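Local coordinates for conserved hypothetical protein (Bacteroides thetaiotaomicron, PDB 2FB0) that is of unknown function but belongs to the antibiotic biosynthesis monooxygenase family of dimeric alpha/beta-barrel proteins and is possibly an oxidoreductase, at residues 18-29 / 42-53. Residues are numbered along the deposited sequence; the frame is centred on the assembly and turned at random.
Sequences REKAIEAAKELT and DTFESSTRRDVF
Helix 18-29 lies nearly antiparallel over strand 42-46, at 155° with axes 7.6 Å apart, its first turn over the hairpin that leads into strand 52-53. There Arg18 extends from a CG anti to the backbone N (chi1 -175°). Its NE gives an in-plane hydrogen bond to Arg50 O (2.8 Å), while NH2 makes a salt bridge to Glu45 OE1 (2.9 Å), from the anti side but tilted out of the carboxylate plane; Ser47 of the second subunit also binds Glu45. Water 2 joins NH1 to the same OE1, and water 1 accepts from NH2 near Ser46 O and Val52 O, perhaps not serving both at once. The Arg50 guanidinium stacks flat on that of Arg18, planes at 5°; Glu45 and, for Arg50, Glu15 probably offset the like charges. Ile22 CD1 lies over the rim of the opposite face of Arg18 and packs on Glu45 CG (3.7 Å), while its CG1 sits over the Phe53 ring in a CH-pi contact. Ala21 and Ala25 are small enough to let that ring come close, Ala25 CB lying 3.8 Å from CE2. At the far end, Thr43 OG1 donates to Thr29 OG1 (2.9 Å), which in turn donates to Ala25 O, satisfying buried hydroxyls. Helix 72-84 packs against Ala24 and Leu28, and Phe44 to Ser46 pair antiparallel with a strand of the second subunit, continuing the sheet across the dimer.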
loop_
_atom_site.group_PDB
_atom_site.type_symbol
_atom_site.label_atom_id
_atom_site.label_comp_id
_atom_site.label_asym_id
_atom_site.label_seq_id
_atom_site.Cartn_x
_atom_site.Cartn_y
_atom_site.Cartn_z
ATOM N N ARG A 18 -12.881 -1.100 13.371
ATOM C CA ARG A 18 -12.279 -1.439 12.076
ATOM C C ARG A 18 -13.070 -0.896 10.886
ATOM O O ARG A 18 -12.532 -0.136 10.075
ATOM C CB ARG A 18 -12.061 -2.959 11.964
ATOM C CG ARG A 18 -11.310 -3.393 10.688
ATOM C CD ARG A 18 -11.309 -4.909 10.518
ATOM N NE ARG A 18 -10.536 -5.286 9.334
ATOM C CZ ARG A 18 -11.027 -5.323 8.099
ATOM N NH1 ARG A 18 -12.307 -5.039 7.876
ATOM N NH2 ARG A 18 -10.240 -5.671 7.078
ATOM N N GLU A 19 -14.349 -1.270 10.809
ATOM C CA GLU A 19 -15.231 -0.893 9.715
ATOM C C GLU A 19 -15.427 0.615 9.622
ATOM O O GLU A 19 -15.478 1.166 8.517
ATOM C CB GLU A 19 -16.594 -1.584 9.876
ATOM C CG GLU A 19 -17.557 -1.415 8.686
ATOM C CD GLU A 19 -18.500 -0.208 8.804
ATOM O OE1 GLU A 19 -19.232 0.068 7.825
ATOM O OE2 GLU A 19 -18.518 0.468 9.860
ATOM N N LYS A 20 -15.560 1.269 10.783
ATOM C CA LYS A 20 -15.786 2.710 10.831
ATOM C C LYS A 20 -14.572 3.470 10.310
ATOM O O LYS A 20 -14.717 4.442 9.594
ATOM C CB LYS A 20 -16.124 3.174 12.272
ATOM C CG LYS A 20 -17.491 2.702 12.795
ATOM C CD LYS A 20 -17.590 2.897 14.314
ATOM C CE LYS A 20 -18.773 2.111 14.915
ATOM N NZ LYS A 20 -18.781 2.260 16.407
ATOM N N ALA A 21 -13.381 3.030 10.708
ATOM C CA ALA A 21 -12.136 3.643 10.256
ATOM C C ALA A 21 -11.922 3.473 8.726
ATOM O O ALA A 21 -11.547 4.428 8.032
ATOM C CB ALA A 21 -10.953 3.092 11.060
ATOM N N ILE A 22 -12.197 2.271 8.220
ATOM C CA ILE A 22 -12.121 1.992 6.777
ATOM C C ILE A 22 -13.116 2.847 5.993
ATOM O O ILE A 22 -12.759 3.420 4.961
ATOM C CB ILE A 22 -12.290 0.461 6.461
ATOM C CG1 ILE A 22 -11.090 -0.318 7.012
ATOM C CG2 ILE A 22 -12.461 0.210 4.926
ATOM C CD1 ILE A 22 -11.288 -1.829 7.089
ATOM N N GLU A 23 -14.356 2.946 6.480
ATOM C CA GLU A 23 -15.360 3.775 5.813
ATOM C C GLU A 23 -14.927 5.235 5.776
ATOM O O GLU A 23 -15.103 5.907 4.759
ATOM C CB GLU A 23 -16.754 3.618 6.455
ATOM C CG GLU A 23 -17.744 4.775 6.193
ATOM C CD GLU A 23 -18.236 4.906 4.741
ATOM O OE1 GLU A 23 -17.902 4.067 3.878
ATOM O OE2 GLU A 23 -18.978 5.873 4.462
ATOM N N ALA A 24 -14.353 5.723 6.875
ATOM C CA ALA A 24 -13.871 7.113 6.920
ATOM C C ALA A 24 -12.742 7.328 5.901
ATOM O O ALA A 24 -12.691 8.361 5.235
ATOM C CB ALA A 24 -13.410 7.501 8.331
ATOM N N ALA A 25 -11.854 6.343 5.783
ATOM C CA ALA A 25 -10.782 6.374 4.782
ATOM C C ALA A 25 -11.354 6.333 3.361
ATOM O O ALA A 25 -10.912 7.074 2.492
ATOM C CB ALA A 25 -9.803 5.240 5.008
ATOM N N LYS A 26 -12.352 5.484 3.146
ATOM C CA LYS A 26 -13.074 5.433 1.876
ATOM C C LYS A 26 -13.730 6.755 1.504
ATOM O O LYS A 26 -13.677 7.164 0.344
ATOM C CB LYS A 26 -14.101 4.306 1.885
ATOM C CG LYS A 26 -13.483 2.926 1.695
ATOM C CD LYS A 26 -14.476 1.816 2.024
ATOM C CE LYS A 26 -15.626 1.757 1.037
ATOM N NZ LYS A 26 -16.528 0.627 1.433
ATOM N N GLU A 27 -14.333 7.421 2.489
ATOM C CA GLU A 27 -14.931 8.737 2.279
ATOM C C GLU A 27 -13.862 9.778 1.947
ATOM O O GLU A 27 -14.046 10.591 1.046
ATOM C CB GLU A 27 -15.766 9.155 3.498
ATOM C CG GLU A 27 -16.740 8.069 3.929
ATOM C CD GLU A 27 -17.744 8.533 4.962
ATOM O OE1 GLU A 27 -17.370 8.676 6.143
ATOM O OE2 GLU A 27 -18.921 8.727 4.596
ATOM N N LEU A 28 -12.738 9.724 2.658
ATOM C CA LEU A 28 -11.608 10.616 2.413
ATOM C C LEU A 28 -10.996 10.341 1.013
ATOM O O LEU A 28 -10.554 11.260 0.325
ATOM C CB LEU A 28 -10.543 10.482 3.522
ATOM C CG LEU A 28 -9.293 11.374 3.423
ATOM C CD1 LEU A 28 -9.653 12.870 3.306
ATOM C CD2 LEU A 28 -8.326 11.131 4.588
ATOM N N THR A 29 -10.996 9.074 0.610
ATOM C CA THR A 29 -10.522 8.667 -0.721
ATOM C C THR A 29 -11.357 9.345 -1.828
ATOM O O THR A 29 -10.806 9.981 -2.711
ATOM C CB THR A 29 -10.536 7.120 -0.874
ATOM O OG1 THR A 29 -9.613 6.529 0.055
ATOM C CG2 THR A 29 -10.174 6.688 -2.315
ATOM N N ASP A 42 -6.156 5.590 -2.557
ATOM C CA ASP A 42 -7.045 4.463 -2.287
ATOM C C ASP A 42 -6.800 3.899 -0.896
ATOM O O ASP A 42 -5.727 4.072 -0.327
ATOM C CB ASP A 42 -6.895 3.356 -3.358
ATOM C CG ASP A 42 -8.112 2.428 -3.434
ATOM O OD1 ASP A 42 -9.150 2.711 -2.786
ATOM O OD2 ASP A 42 -8.042 1.406 -4.162
ATOM N N THR A 43 -7.807 3.210 -0.379
ATOM C CA THR A 43 -7.745 2.517 0.901
ATOM C C THR A 43 -7.593 1.023 0.642
ATOM O O THR A 43 -8.314 0.478 -0.184
ATOM C CB THR A 43 -9.040 2.813 1.694
ATOM O OG1 THR A 43 -9.172 4.236 1.825
ATOM C CG2 THR A 43 -9.018 2.145 3.070
ATOM N N PHE A 44 -6.646 0.383 1.334
ATOM C CA PHE A 44 -6.336 -1.032 1.165
ATOM C C PHE A 44 -6.316 -1.724 2.526
ATOM O O PHE A 44 -5.624 -1.270 3.440
ATOM C CB PHE A 44 -4.933 -1.224 0.565
ATOM C CG PHE A 44 -4.763 -0.671 -0.816
ATOM C CD1 PHE A 44 -4.899 -1.502 -1.936
ATOM C CD2 PHE A 44 -4.433 0.668 -1.007
ATOM C CE1 PHE A 44 -4.731 -0.990 -3.227
ATOM C CE2 PHE A 44 -4.261 1.182 -2.303
ATOM C CZ PHE A 44 -4.412 0.339 -3.411
ATOM N N GLU A 45 -7.006 -2.851 2.634
ATOM C CA GLU A 45 -7.020 -3.647 3.861
ATOM C C GLU A 45 -6.021 -4.794 3.763
ATOM O O GLU A 45 -5.948 -5.474 2.731
ATOM C CB GLU A 45 -8.409 -4.242 4.066
ATOM C CG GLU A 45 -9.505 -3.210 4.150
ATOM C CD GLU A 45 -10.888 -3.798 3.912
ATOM O OE1 GLU A 45 -11.182 -4.883 4.460
ATOM O OE2 GLU A 45 -11.676 -3.156 3.191
ATOM N N SER A 46 -5.284 -5.041 4.838
ATOM C CA SER A 46 -4.375 -6.175 4.865
ATOM C C SER A 46 -5.144 -7.479 4.726
ATOM O O SER A 46 -6.184 -7.677 5.374
ATOM C CB SER A 46 -3.528 -6.192 6.136
ATOM O OG SER A 46 -2.826 -7.411 6.261
ATOM N N SER A 47 -4.617 -8.344 3.853
ATOM C CA SER A 47 -5.169 -9.673 3.585
ATOM C C SER A 47 -4.747 -10.670 4.665
ATOM O O SER A 47 -5.304 -11.767 4.738
ATOM C CB SER A 47 -4.672 -10.187 2.215
ATOM O OG SER A 47 -5.202 -9.424 1.139
ATOM N N THR A 48 -3.746 -10.301 5.470
ATOM C CA THR A 48 -3.175 -11.206 6.466
ATOM C C THR A 48 -3.382 -10.765 7.928
ATOM O O THR A 48 -3.339 -11.604 8.834
ATOM C CB THR A 48 -1.650 -11.464 6.232
ATOM O OG1 THR A 48 -0.892 -10.280 6.521
ATOM C CG2 THR A 48 -1.351 -11.939 4.782
ATOM N N ARG A 49 -3.576 -9.462 8.151
ATOM C CA ARG A 49 -3.714 -8.891 9.508
ATOM C C ARG A 49 -4.987 -8.051 9.583
ATOM O O ARG A 49 -5.054 -6.949 9.029
ATOM C CB ARG A 49 -2.503 -8.020 9.859
ATOM C CG ARG A 49 -1.176 -8.764 9.859
ATOM C CD ARG A 49 0.011 -7.818 9.987
ATOM N NE ARG A 49 0.216 -6.999 8.792
ATOM C CZ ARG A 49 0.977 -5.904 8.743
ATOM N NH1 ARG A 49 1.603 -5.447 9.835
ATOM N NH2 ARG A 49 1.089 -5.239 7.603
ATOM N N ARG A 50 -5.996 -8.590 10.267
ATOM C CA ARG A 50 -7.298 -7.941 10.414
ATOM C C ARG A 50 -7.243 -6.509 10.925
ATOM O O ARG A 50 -8.086 -5.690 10.557
ATOM C CB ARG A 50 -8.191 -8.748 11.370
ATOM C CG ARG A 50 -8.976 -9.827 10.695
ATOM C CD ARG A 50 -9.991 -9.255 9.722
ATOM N NE ARG A 50 -11.188 -8.743 10.386
ATOM C CZ ARG A 50 -12.314 -8.458 9.741
ATOM N NH1 ARG A 50 -12.381 -8.644 8.425
ATOM N NH2 ARG A 50 -13.370 -7.997 10.397
ATOM N N ASP A 51 -6.251 -6.217 11.763
ATOM C CA ASP A 51 -6.164 -4.924 12.450
ATOM C C ASP A 51 -5.344 -3.888 11.682
ATOM O O ASP A 51 -5.127 -2.791 12.173
ATOM C CB ASP A 51 -5.618 -5.107 13.888
ATOM C CG ASP A 51 -4.203 -5.679 13.927
ATOM O OD1 ASP A 51 -3.769 -6.342 12.953
ATOM O OD2 ASP A 51 -3.511 -5.478 14.946
ATOM N N VAL A 52 -4.896 -4.239 10.474
ATOM C CA VAL A 52 -4.058 -3.336 9.690
ATOM C C VAL A 52 -4.722 -2.978 8.360
ATOM O O VAL A 52 -5.192 -3.854 7.633
ATOM C CB VAL A 52 -2.631 -3.907 9.434
ATOM C CG1 VAL A 52 -1.800 -2.921 8.588
ATOM C CG2 VAL A 52 -1.899 -4.202 10.744
ATOM N N PHE A 53 -4.792 -1.686 8.060
ATOM C CA PHE A 53 -5.074 -1.253 6.688
ATOM C C PHE A 53 -4.137 -0.109 6.336
ATOM O O PHE A 53 -3.378 0.338 7.189
ATOM C CB PHE A 53 -6.574 -0.962 6.433
ATOM C CG PHE A 53 -7.097 0.326 7.043
ATOM C CD1 PHE A 53 -7.632 0.339 8.337
ATOM C CD2 PHE A 53 -7.107 1.514 6.296
ATOM C CE1 PHE A 53 -8.152 1.525 8.884
ATOM C CE2 PHE A 53 -7.617 2.698 6.827
ATOM C CZ PHE A 53 -8.150 2.708 8.131
HETATM O O HOH W 1 -7.365 -5.878 7.263
HETATM O O HOH W 2 -13.817 -5.125 5.436
#